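Long-range contacts in tail spike protein gp49 (Pseudomonas phage LKA1, PDB 4RU4), which probably cleaves the O-specific polysaccharide on the Pseudomonas surface as a lyase, serving as the trimeric tailspike of the phage during entry into the host cell: residues S117-P122 with K200-V205; G145-I150 with F170-A175; N421-G426 with N453-G458; E482-E487 with M510-L515; V521-N526 with T583-A588. All blocks are in the same frame, centred on the assembly; numbering follows the deposited sequence.

Interaction 1 of 5, residues S117-P122 with K200-V205; sequences SLVALP and KVVSGV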
# COMPACT_ATOMS: atom_id res chain seq x y z
N SER B 117 -27.15 22.29 4.33
CA SER B 117 -28.55 21.93 4.40
C SER B 117 -28.90 20.73 3.55
O SER B 117 -28.30 20.49 2.50
CB SER B 117 -29.43 23.12 3.96
OG SER B 117 -28.95 24.31 4.54
N LEU B 118 -29.90 19.98 4.01
CA LEU B 118 -30.50 18.92 3.21
C LEU B 118 -31.84 19.46 2.75
O LEU B 118 -32.70 19.76 3.59
CB LEU B 118 -30.71 17.66 4.06
CG LEU B 118 -29.52 16.89 4.64
CD1 LEU B 118 -29.94 15.45 4.97
CD2 LEU B 118 -28.33 16.89 3.72
N VAL B 119 -32.02 19.60 1.44
CA VAL B 119 -33.21 20.21 0.88
C VAL B 119 -33.98 19.15 0.12
O VAL B 119 -33.43 18.49 -0.77
CB VAL B 119 -32.84 21.38 -0.08
CG1 VAL B 119 -34.09 22.00 -0.70
CG2 VAL B 119 -32.02 22.44 0.68
N ALA B 120 -35.25 18.97 0.48
CA ALA B 120 -36.08 17.90 -0.06
C ALA B 120 -36.12 17.95 -1.58
O ALA B 120 -36.28 19.02 -2.15
CB ALA B 120 -37.53 17.99 0.50
N LEU B 121 -35.96 16.79 -2.21
CA LEU B 121 -36.12 16.62 -3.66
C LEU B 121 -37.39 15.80 -3.85
O LEU B 121 -37.87 15.20 -2.89
CB LEU B 121 -34.92 15.84 -4.23
CG LEU B 121 -33.61 16.63 -4.42
CD1 LEU B 121 -32.39 15.69 -4.55
CD2 LEU B 121 -33.72 17.54 -5.65
N PRO B 122 -37.92 15.73 -5.08
CA PRO B 122 -39.06 14.81 -5.25
C PRO B 122 -38.68 13.34 -4.95
O PRO B 122 -37.49 12.98 -4.92
CB PRO B 122 -39.41 14.96 -6.74
CG PRO B 122 -38.81 16.27 -7.18
CD PRO B 122 -37.54 16.38 -6.35
N LYS B 200 -31.21 17.03 -1.53
CA LYS B 200 -30.07 17.66 -2.16
C LYS B 200 -29.15 18.18 -1.06
O LYS B 200 -29.61 18.75 -0.06
CB LYS B 200 -30.52 18.85 -3.01
CG LYS B 200 -29.41 19.45 -3.88
CD LYS B 200 -30.00 20.50 -4.83
CE LYS B 200 -28.93 21.24 -5.61
NZ LYS B 200 -29.56 22.27 -6.53
N VAL B 201 -27.84 18.02 -1.25
CA VAL B 201 -26.92 18.58 -0.27
C VAL B 201 -26.49 19.95 -0.76
O VAL B 201 -25.80 20.07 -1.77
CB VAL B 201 -25.71 17.67 -0.01
CG1 VAL B 201 -24.81 18.28 1.04
CG2 VAL B 201 -26.19 16.30 0.42
N VAL B 202 -26.91 20.99 -0.04
CA VAL B 202 -26.70 22.37 -0.47
C VAL B 202 -25.74 22.97 0.53
O VAL B 202 -26.02 23.04 1.73
CB VAL B 202 -28.05 23.14 -0.50
CG1 VAL B 202 -27.86 24.59 -0.91
CG2 VAL B 202 -29.01 22.46 -1.46
N SER B 203 -24.57 23.38 0.04
CA SER B 203 -23.53 23.93 0.89
C SER B 203 -22.55 24.72 0.04
O SER B 203 -22.52 24.59 -1.17
CB SER B 203 -22.79 22.78 1.58
OG SER B 203 -22.19 21.93 0.62
N GLY B 204 -21.74 25.54 0.70
CA GLY B 204 -20.72 26.30 0.01
C GLY B 204 -19.32 25.81 0.36
O GLY B 204 -19.11 24.63 0.66
N VAL B 205 -18.37 26.73 0.35
CA VAL B 205 -16.97 26.34 0.51
C VAL B 205 -16.59 26.22 1.99
O VAL B 205 -16.74 27.18 2.75
CB VAL B 205 -16.07 27.37 -0.21
CG1 VAL B 205 -14.57 27.08 -0.01
CG2 VAL B 205 -16.45 27.39 -1.72
O HOH W 1 -26.20 25.70 3.14
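Ser117 and Val202 face each other as a hydrogen-bonded pair of an antiparallel ladder. Ser117 N donates to Val202 O at 2.9 Å, and Val202 N donates back to Ser117 O. Val119 and Lys200 form the second such pair. Lys200 N gives the shortest of the four bonds, 2.8 Å to Val119 O, and Val119 N donates to Lys200 O. Between them Leu118 and Val201 are a non-hydrogen-bonded pair. There Leu118 CA comes 3.4 Å from Lys200 O in a CA-H...O contact.

Side-chain packing divides between the two faces. Val119 and Val202 meet through one methyl each, CG2 to CG2 at 3.7 Å. In both valines CG1 is anti to the backbone N (chi1 179°), which turns CG2 to the contact. On the other face Leu118 and Val201 lie side by side, and Leu118 CD2 touches Val201 CG2 at 4.0 Å. Past the ladder, Leu121 CD1 rests 3.5 Å from Lys200 N and also meets Lys200 CB.

Polar side chains contribute little across the pair. A water donates to Val202 O. The extended chain of Lys200 carries NZ away from 117-122, to the carbonyl O of Asn141.

Strand 197-202 is shared. One edge pairs with 113-120, and the other with 147-151 through a backbone bond between Val201 and Val147. Leu118 and Val201 both pack on Ile149 of that strand, whereas the face of Val119 and Val202 is exposed. Strand 113-120 also pairs in parallel with 82-86 and 221-226, and 221-226 leads into a parallel series with 247-249, 271-276 and 296-298.

Interaction 2 of 5, residues G145-I150 with F170-A175; sequences GDVFII and FCEVRA. With EDO (1,2-ethanediol), chain H.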
# COMPACT_ATOMS: atom_id res chain seq x y z
N GLY B 145 -22.85 17.18 -11.36
CA GLY B 145 -21.92 17.55 -10.30
C GLY B 145 -22.65 17.73 -8.97
O GLY B 145 -22.01 17.78 -7.91
N ASP B 146 -23.97 17.85 -8.99
CA ASP B 146 -24.71 18.03 -7.74
C ASP B 146 -24.67 16.75 -6.92
O ASP B 146 -24.44 15.67 -7.45
CB ASP B 146 -26.18 18.44 -7.98
CG ASP B 146 -26.36 19.93 -8.33
OD1 ASP B 146 -25.39 20.72 -8.25
OD2 ASP B 146 -27.50 20.31 -8.65
N VAL B 147 -24.90 16.87 -5.61
CA VAL B 147 -24.88 15.71 -4.70
C VAL B 147 -26.19 15.58 -3.96
O VAL B 147 -26.74 16.58 -3.47
CB VAL B 147 -23.70 15.82 -3.70
CG1 VAL B 147 -23.75 14.70 -2.63
CG2 VAL B 147 -22.38 15.80 -4.47
N PHE B 148 -26.72 14.37 -3.91
CA PHE B 148 -27.92 14.13 -3.13
C PHE B 148 -27.79 12.87 -2.30
O PHE B 148 -26.95 12.01 -2.59
CB PHE B 148 -29.19 14.13 -4.00
CG PHE B 148 -29.26 13.01 -5.04
CD1 PHE B 148 -29.82 11.79 -4.72
CD2 PHE B 148 -28.84 13.23 -6.35
CE1 PHE B 148 -29.93 10.79 -5.66
CE2 PHE B 148 -28.92 12.23 -7.30
CZ PHE B 148 -29.48 11.00 -6.96
N ILE B 149 -28.63 12.79 -1.28
CA ILE B 149 -28.69 11.64 -0.39
C ILE B 149 -30.04 10.95 -0.54
O ILE B 149 -31.10 11.58 -0.44
CB ILE B 149 -28.59 12.08 1.08
CG1 ILE B 149 -27.21 12.68 1.37
CG2 ILE B 149 -28.84 10.87 2.02
CD1 ILE B 149 -27.15 13.44 2.71
N ILE B 150 -30.00 9.65 -0.82
CA ILE B 150 -31.18 8.81 -0.68
C ILE B 150 -31.20 8.36 0.77
O ILE B 150 -30.19 7.85 1.27
CB ILE B 150 -31.05 7.59 -1.59
CG1 ILE B 150 -30.90 8.05 -3.06
CG2 ILE B 150 -32.23 6.60 -1.37
CD1 ILE B 150 -30.61 6.91 -4.05
N PHE B 170 -24.98 8.48 -0.63
CA PHE B 170 -24.75 9.70 -1.41
C PHE B 170 -24.55 9.43 -2.90
O PHE B 170 -23.76 8.56 -3.27
CB PHE B 170 -23.48 10.41 -0.94
CG PHE B 170 -23.61 11.09 0.40
CD1 PHE B 170 -23.76 10.34 1.57
CD2 PHE B 170 -23.54 12.47 0.49
CE1 PHE B 170 -23.83 10.95 2.81
CE2 PHE B 170 -23.61 13.12 1.75
CZ PHE B 170 -23.76 12.35 2.91
N CYS B 171 -25.23 10.22 -3.73
CA CYS B 171 -25.14 10.06 -5.19
C CYS B 171 -24.66 11.37 -5.81
O CYS B 171 -24.99 12.45 -5.34
CB CYS B 171 -26.49 9.71 -5.80
SG CYS B 171 -27.24 8.22 -5.20
N GLU B 172 -23.86 11.25 -6.87
CA GLU B 172 -23.29 12.43 -7.53
C GLU B 172 -23.86 12.47 -8.96
O GLU B 172 -23.70 11.51 -9.72
CB GLU B 172 -21.76 12.35 -7.52
CG GLU B 172 -21.07 13.62 -8.03
CD GLU B 172 -19.54 13.54 -7.97
OE1 GLU B 172 -18.96 12.82 -7.10
OE2 GLU B 172 -18.92 14.23 -8.81
N VAL B 173 -24.53 13.56 -9.30
CA VAL B 173 -25.27 13.63 -10.57
C VAL B 173 -24.35 13.62 -11.80
O VAL B 173 -23.37 14.39 -11.89
CB VAL B 173 -26.25 14.87 -10.59
CG1 VAL B 173 -26.99 14.99 -11.94
CG2 VAL B 173 -27.27 14.76 -9.44
N ARG B 174 -24.65 12.74 -12.76
CA ARG B 174 -23.97 12.73 -14.03
C ARG B 174 -24.68 13.60 -15.06
O ARG B 174 -24.05 14.42 -15.71
CB ARG B 174 -23.89 11.30 -14.59
CG ARG B 174 -22.98 11.22 -15.80
CD ARG B 174 -22.77 9.78 -16.23
NE ARG B 174 -23.83 9.29 -17.09
CZ ARG B 174 -24.53 8.18 -16.88
NH1 ARG B 174 -24.31 7.41 -15.81
NH2 ARG B 174 -25.47 7.84 -17.76
N ALA B 175 -25.98 13.37 -15.23
CA ALA B 175 -26.76 14.17 -16.17
C ALA B 175 -28.23 14.10 -15.78
O ALA B 175 -28.63 13.23 -15.02
CB ALA B 175 -26.56 13.69 -17.61
C1 EDO H . -15.70 14.89 -9.45
O1 EDO H . -16.17 13.72 -8.76
C2 EDO H . -14.56 15.53 -8.67
O2 EDO H . -15.13 16.11 -7.48
O HOH W 2 -19.26 17.12 -7.78
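Gly145 N opens the contact with a bond of 2.9 Å to Val173 O. Its positive phi of 95° suits glycine. A water donates to Gly145 O and, weakly, to Glu172 OE2. That oxygen also accepts a bond from O1 of an ethanediol, probably from the crystallisation liquor, and forms a salt bridge with Arg184; Glu172 OE1 pairs with Lys287 of the second subunit. Asp146 takes part mainly through its backbone, its O accepting from Val173 N. Val147 sends CG1 to the edge of the Phe170 ring, in its plane, 3.8 Å from CD2.

Phe148 and Cys171 are a hydrogen-bonded pair, joined by two backbone bonds. The Phe148 CG sits between the backbone N and the carbonyl carbon (chi1 64°), and from there the ring reaches across to Cys171. Cys171 CB lies over one face of this ring, displaced toward the rim and 3.5 Å from CZ, and SG makes an oblique sulfur-aromatic contact. Val173 CG2 meets the same ring at its edge, 3.7 Å from CE2. Ile149 lies alongside Phe170, with CG1 over the ring centre at 3.7 Å from the centroid and CD1 near CZ. Ile150 ends the run with CD1 3.8 Å from Cys171 SG.

Each face carries one packed aromatic ring, Phe148 on one and Phe170 on the other. This is an antiparallel strand pair of the Ig-like domain, with a classic beta bulge at Arg174 and Ala175 opposite Thr182.

Interaction 3 of 5, residues N421-G426 with N453-G458; sequences NFLIQG and NIQYSG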
# COMPACT_ATOMS: atom_id res chain seq x y z
N ASN B 421 -17.00 -13.53 4.84
CA ASN B 421 -15.69 -14.08 4.48
C ASN B 421 -14.63 -13.38 5.32
O ASN B 421 -14.49 -12.16 5.23
CB ASN B 421 -15.41 -13.83 3.00
CG ASN B 421 -16.53 -14.27 2.12
OD1 ASN B 421 -16.99 -15.40 2.22
ND2 ASN B 421 -17.00 -13.38 1.27
N PHE B 422 -13.92 -14.11 6.16
CA PHE B 422 -12.85 -13.51 6.94
C PHE B 422 -11.53 -13.95 6.35
O PHE B 422 -11.23 -15.16 6.31
CB PHE B 422 -12.98 -13.93 8.41
CG PHE B 422 -14.20 -13.38 9.07
CD1 PHE B 422 -14.22 -12.05 9.48
CD2 PHE B 422 -15.36 -14.13 9.19
CE1 PHE B 422 -15.36 -11.51 10.03
CE2 PHE B 422 -16.48 -13.59 9.79
CZ PHE B 422 -16.48 -12.27 10.18
N LEU B 423 -10.76 -12.98 5.87
CA LEU B 423 -9.54 -13.27 5.11
C LEU B 423 -8.32 -12.71 5.80
O LEU B 423 -8.27 -11.50 6.06
CB LEU B 423 -9.60 -12.61 3.72
CG LEU B 423 -10.92 -12.81 2.95
CD1 LEU B 423 -10.91 -12.06 1.62
CD2 LEU B 423 -11.25 -14.29 2.75
N ILE B 424 -7.32 -13.56 6.02
CA ILE B 424 -6.05 -13.09 6.56
C ILE B 424 -5.02 -13.50 5.53
O ILE B 424 -4.82 -14.70 5.27
CB ILE B 424 -5.70 -13.71 7.93
CG1 ILE B 424 -6.65 -13.23 9.03
CG2 ILE B 424 -4.26 -13.35 8.34
CD1 ILE B 424 -8.00 -13.95 9.04
N GLN B 425 -4.41 -12.51 4.89
CA GLN B 425 -3.53 -12.78 3.76
C GLN B 425 -2.14 -12.20 3.98
O GLN B 425 -1.95 -10.97 3.99
CB GLN B 425 -4.10 -12.27 2.44
CG GLN B 425 -5.49 -12.84 2.07
CD GLN B 425 -5.93 -12.37 0.68
OE1 GLN B 425 -5.29 -11.52 0.09
NE2 GLN B 425 -7.02 -12.94 0.17
N GLY B 426 -1.18 -13.08 4.13
CA GLY B 426 0.21 -12.67 4.21
C GLY B 426 0.50 -11.88 5.48
O GLY B 426 -0.20 -12.02 6.50
N ASN B 453 -17.03 -18.15 6.18
CA ASN B 453 -15.86 -18.71 5.52
C ASN B 453 -14.56 -18.08 6.03
O ASN B 453 -14.51 -16.88 6.29
CB ASN B 453 -15.99 -18.44 4.01
CG ASN B 453 -17.29 -18.96 3.45
OD1 ASN B 453 -17.65 -20.12 3.68
ND2 ASN B 453 -18.04 -18.11 2.75
N ILE B 454 -13.52 -18.90 6.16
CA ILE B 454 -12.24 -18.45 6.71
C ILE B 454 -11.16 -18.78 5.72
O ILE B 454 -11.03 -19.94 5.28
CB ILE B 454 -11.85 -19.20 8.02
CG1 ILE B 454 -12.99 -19.20 9.06
CG2 ILE B 454 -10.57 -18.62 8.62
CD1 ILE B 454 -13.42 -17.87 9.47
N GLN B 455 -10.35 -17.78 5.38
CA GLN B 455 -9.14 -18.01 4.62
C GLN B 455 -7.99 -17.49 5.48
O GLN B 455 -7.86 -16.28 5.66
CB GLN B 455 -9.17 -17.22 3.28
CG GLN B 455 -7.92 -17.40 2.40
CD GLN B 455 -7.76 -16.29 1.37
OE1 GLN B 455 -8.02 -15.11 1.65
NE2 GLN B 455 -7.33 -16.66 0.16
N TYR B 456 -7.16 -18.39 6.01
CA TYR B 456 -6.02 -17.94 6.81
C TYR B 456 -4.77 -18.41 6.04
O TYR B 456 -4.44 -19.59 6.04
CB TYR B 456 -6.15 -18.52 8.22
CG TYR B 456 -5.38 -17.76 9.28
CD1 TYR B 456 -3.98 -17.77 9.30
CD2 TYR B 456 -6.04 -17.03 10.27
CE1 TYR B 456 -3.26 -17.07 10.27
CE2 TYR B 456 -5.34 -16.32 11.22
CZ TYR B 456 -3.95 -16.35 11.23
OH TYR B 456 -3.25 -15.64 12.19
N SER B 457 -4.08 -17.48 5.39
CA SER B 457 -3.24 -17.82 4.24
C SER B 457 -1.95 -16.99 4.12
O SER B 457 -2.02 -15.78 3.91
CB SER B 457 -4.10 -17.59 2.98
OG SER B 457 -3.40 -17.80 1.77
N GLY B 458 -0.78 -17.62 4.22
CA GLY B 458 0.48 -16.93 3.90
C GLY B 458 1.17 -16.17 5.02
O GLY B 458 2.27 -15.62 4.83
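Gln455 OE1 takes a hydrogen bond from Gln425 NE2 at 2.8 Å and also lies against Leu423 CD2, 3.5 Å away. The donor lies to the side of the Gln455 carbonyl (C=O...N angle 123°), and the two amide planes are 72° apart. The other ends of both amides reach across the trimer: Gln425 OE1 accepts from Gly427 N of the second subunit, and Gln455 NE2 donates to Gly458 O of that second subunit.

Asn421 and Asn453 stack in register on neighbouring strands. Asn453 ND2 donates to Asn421 OD1 at 3.0 Å, almost straight, and the amides are nearly coplanar, 14° apart. Asn421 ND2 continues to Thr381 OG1, and Asn453 OD1 to Tyr483 N.

The backbones run parallel in exact register. Five bonds join them, from Phe422 N to Asn453 O at 2.8 Å through to Gly426 N to Ser457 O. On the opposite face from the amides, Ile424 lies over the Tyr456 ring, with CG2 above its centre at 4.2 Å from the centroid. Ile454 CD1 touches Phe422 CB at 4.1 Å.

The in-register parallel strands and the matched asparagines fit a parallel beta-helix of the pectin lyase-like kind. One face is largely apolar. The other buries amides whose hydrogen-bonding groups are used both between neighbouring strands and between subunits.

Interaction 4 of 5, residues E482-E487 with M510-L515; sequences EYLIVE and MRMPVL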
# COMPACT_ATOMS: atom_id res chain seq x y z
N GLU B 482 -18.83 -22.18 2.63
CA GLU B 482 -18.25 -22.61 1.35
C GLU B 482 -16.80 -23.05 1.49
O GLU B 482 -16.32 -23.85 0.69
CB GLU B 482 -18.35 -21.51 0.29
CG GLU B 482 -19.77 -21.21 -0.16
CD GLU B 482 -19.86 -19.98 -1.08
OE1 GLU B 482 -18.87 -19.22 -1.22
OE2 GLU B 482 -20.95 -19.78 -1.66
N TYR B 483 -16.07 -22.51 2.46
CA TYR B 483 -14.68 -22.94 2.60
C TYR B 483 -14.12 -22.64 3.97
O TYR B 483 -14.54 -21.69 4.65
CB TYR B 483 -13.75 -22.29 1.56
CG TYR B 483 -13.74 -20.76 1.55
CD1 TYR B 483 -12.85 -20.04 2.35
CD2 TYR B 483 -14.61 -20.04 0.72
CE1 TYR B 483 -12.83 -18.64 2.32
CE2 TYR B 483 -14.60 -18.66 0.69
CZ TYR B 483 -13.70 -17.97 1.48
OH TYR B 483 -13.68 -16.60 1.44
N LEU B 484 -13.15 -23.46 4.34
CA LEU B 484 -12.41 -23.29 5.58
C LEU B 484 -10.96 -23.66 5.25
O LEU B 484 -10.63 -24.82 5.06
CB LEU B 484 -13.04 -24.22 6.62
CG LEU B 484 -12.42 -24.44 7.99
CD1 LEU B 484 -11.81 -23.15 8.46
CD2 LEU B 484 -13.56 -24.89 8.93
N ILE B 485 -10.11 -22.64 5.15
CA ILE B 485 -8.78 -22.82 4.55
C ILE B 485 -7.70 -22.32 5.50
O ILE B 485 -7.78 -21.19 5.99
CB ILE B 485 -8.70 -22.06 3.20
CG1 ILE B 485 -9.58 -22.77 2.17
CG2 ILE B 485 -7.24 -21.95 2.69
CD1 ILE B 485 -9.87 -21.94 0.90
N VAL B 486 -6.73 -23.18 5.79
CA VAL B 486 -5.49 -22.81 6.48
C VAL B 486 -4.32 -23.24 5.59
O VAL B 486 -4.22 -24.39 5.25
CB VAL B 486 -5.38 -23.52 7.86
CG1 VAL B 486 -4.04 -23.21 8.53
CG2 VAL B 486 -6.51 -23.09 8.77
N GLU B 487 -3.42 -22.32 5.23
CA GLU B 487 -2.42 -22.63 4.23
C GLU B 487 -1.22 -21.69 4.30
O GLU B 487 -1.35 -20.51 4.66
CB GLU B 487 -3.01 -22.53 2.81
CG GLU B 487 -3.55 -21.11 2.47
CD GLU B 487 -4.20 -21.01 1.09
OE1 GLU B 487 -4.42 -22.07 0.45
OE2 GLU B 487 -4.50 -19.87 0.65
N MET B 510 -12.76 -28.29 3.59
CA MET B 510 -11.54 -27.82 4.23
C MET B 510 -10.33 -27.97 3.34
O MET B 510 -10.24 -28.94 2.60
CB MET B 510 -11.25 -28.64 5.48
CG MET B 510 -12.18 -28.38 6.62
SD MET B 510 -11.73 -29.50 7.96
CE MET B 510 -13.00 -29.03 9.13
N ARG B 511 -9.40 -27.03 3.46
CA ARG B 511 -8.03 -27.20 3.00
C ARG B 511 -7.09 -27.02 4.19
O ARG B 511 -7.17 -26.00 4.89
CB ARG B 511 -7.70 -26.20 1.87
CG ARG B 511 -6.35 -26.39 1.24
CD ARG B 511 -6.02 -25.28 0.24
NE ARG B 511 -7.09 -25.07 -0.69
CZ ARG B 511 -7.44 -23.88 -1.20
NH1 ARG B 511 -6.78 -22.75 -0.93
NH2 ARG B 511 -8.46 -23.85 -2.03
N MET B 512 -6.25 -28.02 4.48
CA MET B 512 -5.34 -28.00 5.64
C MET B 512 -3.95 -28.40 5.16
O MET B 512 -3.82 -29.17 4.19
CB MET B 512 -5.81 -28.96 6.75
CG MET B 512 -7.17 -28.59 7.36
SD MET B 512 -7.02 -27.16 8.44
CE MET B 512 -8.57 -26.31 8.13
N PRO B 513 -2.90 -27.86 5.80
CA PRO B 513 -1.53 -27.97 5.28
C PRO B 513 -1.04 -29.41 5.23
O PRO B 513 -1.54 -30.26 5.99
CB PRO B 513 -0.69 -27.20 6.31
CG PRO B 513 -1.68 -26.31 7.06
CD PRO B 513 -2.98 -27.05 7.04
N VAL B 514 -0.06 -29.66 4.38
CA VAL B 514 0.55 -30.98 4.21
C VAL B 514 1.68 -31.19 5.22
O VAL B 514 2.50 -30.30 5.44
CB VAL B 514 1.12 -31.14 2.77
CG1 VAL B 514 1.69 -32.55 2.54
CG2 VAL B 514 0.02 -30.83 1.76
N LEU B 515 1.73 -32.38 5.81
CA LEU B 515 2.85 -32.77 6.65
C LEU B 515 3.31 -34.10 6.09
O LEU B 515 2.52 -34.82 5.49
CB LEU B 515 2.40 -32.96 8.10
CG LEU B 515 2.03 -31.65 8.80
CD1 LEU B 515 1.40 -31.92 10.17
CD2 LEU B 515 3.28 -30.77 8.92
O HOH W 3 -6.92 -19.50 -0.55
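Glu487 OE1 and Arg511 NH1 form a salt bridge of 2.8 Å. The acceptor lies in the guanidinium plane; the nitrogen meets OE1 on its syn side, 34° out of the carboxylate plane. Ile485 lies alongside Arg511 and puts CD1 over one face of the guanidinium, 3.8 Å from CZ. On the other face of the strands, Leu484 CG meets Met510 CG at 4.2 Å. In Met512, chi2 (-75°) turns SD toward Val486, and CE reaches 3.9 Å from Val486 CG2. Pro513 CD rests 3.4 Å from Val486 O.

Two backbone bonds of the parallel pairing hold the register: Arg511 N to Leu484 O at 3.0 Å, and Val486 N to Arg511 O. Further out, Glu487 OE2 is bonded to Ser457 OG and to a water. Arg511 NH2 pairs with the C-terminal carboxylate of Val602 and with Leu489 O of the second subunit.

The charge of Arg511 is thus balanced by two carboxylates, from Glu487 and the chain end, and probably favours their ionised forms. The ion pair ties strand 484-487 to strand 510-522, which runs on into the C-terminal Ig-like domain, beside the second subunit.

Interaction 5 of 5, residues V521-N526 with T583-A588; sequences VTTATN and TNFSSA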
# COMPACT_ATOMS: atom_id res chain seq x y z
N VAL B 521 12.04 -48.40 8.13
CA VAL B 521 11.63 -49.63 8.80
C VAL B 521 12.53 -50.78 8.34
O VAL B 521 12.97 -50.81 7.22
CB VAL B 521 10.14 -50.01 8.56
CG1 VAL B 521 9.20 -48.91 9.07
CG2 VAL B 521 9.86 -50.31 7.06
N THR B 522 12.79 -51.72 9.24
CA THR B 522 13.56 -52.91 8.89
C THR B 522 12.66 -54.13 9.01
O THR B 522 12.01 -54.35 10.05
CB THR B 522 14.77 -53.07 9.81
OG1 THR B 522 15.56 -51.87 9.74
CG2 THR B 522 15.62 -54.29 9.40
N THR B 523 12.58 -54.91 7.93
CA THR B 523 11.79 -56.13 7.96
C THR B 523 12.37 -57.17 8.94
O THR B 523 13.55 -57.13 9.30
CB THR B 523 11.62 -56.72 6.55
OG1 THR B 523 12.91 -56.91 5.95
CG2 THR B 523 10.80 -55.76 5.69
N ALA B 524 11.52 -58.08 9.41
CA ALA B 524 11.99 -59.21 10.20
C ALA B 524 11.63 -60.49 9.46
O ALA B 524 10.56 -60.58 8.87
CB ALA B 524 11.33 -59.21 11.59
N THR B 525 12.52 -61.48 9.50
CA THR B 525 12.32 -62.70 8.74
C THR B 525 11.23 -63.59 9.31
O THR B 525 10.82 -64.56 8.67
CB THR B 525 13.61 -63.53 8.56
OG1 THR B 525 14.07 -63.98 9.84
CG2 THR B 525 14.69 -62.71 7.87
N ASN B 526 10.73 -63.25 10.51
CA ASN B 526 9.70 -64.06 11.14
C ASN B 526 8.32 -63.37 11.16
O ASN B 526 7.45 -63.74 11.93
CB ASN B 526 10.13 -64.44 12.57
CG ASN B 526 10.36 -63.22 13.46
OD1 ASN B 526 10.07 -62.08 13.07
ND2 ASN B 526 10.88 -63.46 14.65
N THR B 583 2.84 -64.01 3.57
CA THR B 583 4.09 -64.75 3.68
C THR B 583 5.12 -63.90 4.45
O THR B 583 5.22 -62.70 4.23
CB THR B 583 4.64 -65.09 2.28
OG1 THR B 583 3.69 -65.90 1.57
CG2 THR B 583 5.96 -65.86 2.39
N ASN B 584 5.88 -64.52 5.36
CA ASN B 584 6.95 -63.77 6.01
C ASN B 584 7.97 -63.23 5.02
O ASN B 584 8.31 -63.90 4.06
CB ASN B 584 7.69 -64.66 7.01
CG ASN B 584 6.84 -65.01 8.22
OD1 ASN B 584 5.86 -64.33 8.53
ND2 ASN B 584 7.22 -66.07 8.92
N PHE B 585 8.47 -62.02 5.27
CA PHE B 585 9.67 -61.53 4.60
C PHE B 585 10.83 -62.52 4.84
O PHE B 585 10.96 -63.10 5.93
CB PHE B 585 10.06 -60.16 5.14
CG PHE B 585 9.19 -59.04 4.67
CD1 PHE B 585 9.34 -58.51 3.39
CD2 PHE B 585 8.23 -58.49 5.52
CE1 PHE B 585 8.53 -57.45 2.96
CE2 PHE B 585 7.42 -57.44 5.10
CZ PHE B 585 7.59 -56.91 3.83
N SER B 586 11.66 -62.72 3.83
CA SER B 586 12.75 -63.69 3.96
C SER B 586 14.11 -63.06 4.29
O SER B 586 15.06 -63.78 4.61
CB SER B 586 12.85 -64.57 2.70
OG SER B 586 13.23 -63.81 1.56
N SER B 587 14.19 -61.73 4.22
CA SER B 587 15.40 -60.96 4.58
C SER B 587 15.06 -59.82 5.54
O SER B 587 13.98 -59.25 5.46
CB SER B 587 16.03 -60.33 3.34
OG SER B 587 16.50 -61.34 2.46
N ALA B 588 16.00 -59.48 6.43
CA ALA B 588 15.85 -58.32 7.30
C ALA B 588 16.64 -57.15 6.73
O ALA B 588 17.87 -57.10 6.88
CB ALA B 588 16.34 -58.65 8.72
O HOH W 4 9.52 -67.73 8.12
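Thr523 has OG1 between its backbone N and carbonyl carbon (chi1 55°), while its CG2 is anti to the carbonyl carbon. This sends the hydroxyl to Ser587 O and the methyl to Phe585. Phe585 CG is itself anti to its carbonyl carbon (chi1 -75°), which places the ring against Thr523. The methyl CG2 stands over the centre of the Phe585 ring, 3.6 Å from the centroid and only 4° off the normal. It is nearly equidistant from all six ring carbons, and the two side chains cross at about a right angle.

Thr523 OG1 donates to Ser587 O at 2.6 Å. Thr523 OG1 also accepts from Val589 N, just past the second segment. Ala588 closes over the backbone here, with CB 3.2 Å from Thr523 O.

Farther along, Thr525 CG2 lies 3.5 Å from Ser586 O, and Thr525 CA makes a CA-H...O contact of 3.1 Å with Phe585 O. Asn584 CB sits 3.5 Å from Thr525 O, and its amide covers the carbonyl carbon of Asn526. A water accepts from Asn584 ND2 at 2.9 Å and is weakly bonded to Thr525 O.

The contact joins the end of strand 510-522 and the loop after it to the loop before strand 590-600. No other subunit touches it. Across the pair a single direct conventional hydrogen bond is made, by the threonine hydroxyl. The rest of the hold is methyl-on-ring packing, CA-H...O contacts and water, much of it at the exposed surface.

How the interactions relate
Starting from the N terminus, interaction 1 closes a long loop, and interaction 2 is nested within it. The two share a sheet, because strands 197-202 and 147-151 are neighbours, and both belong to the Ig-like domain on the flank of the beta-helix. Interaction 3 follows in series and joins successive beta-helix strands. Interaction 4 then extends the same run of parallel strands, with 452-463 next to 484-487; the two centres are 10 Å apart. Strand 510-522 leaves interaction 4 and reaches interaction 5 at its other end, where the last loop closes. Interactions 1 and 5 lie about 90 Å apart, centre to centre.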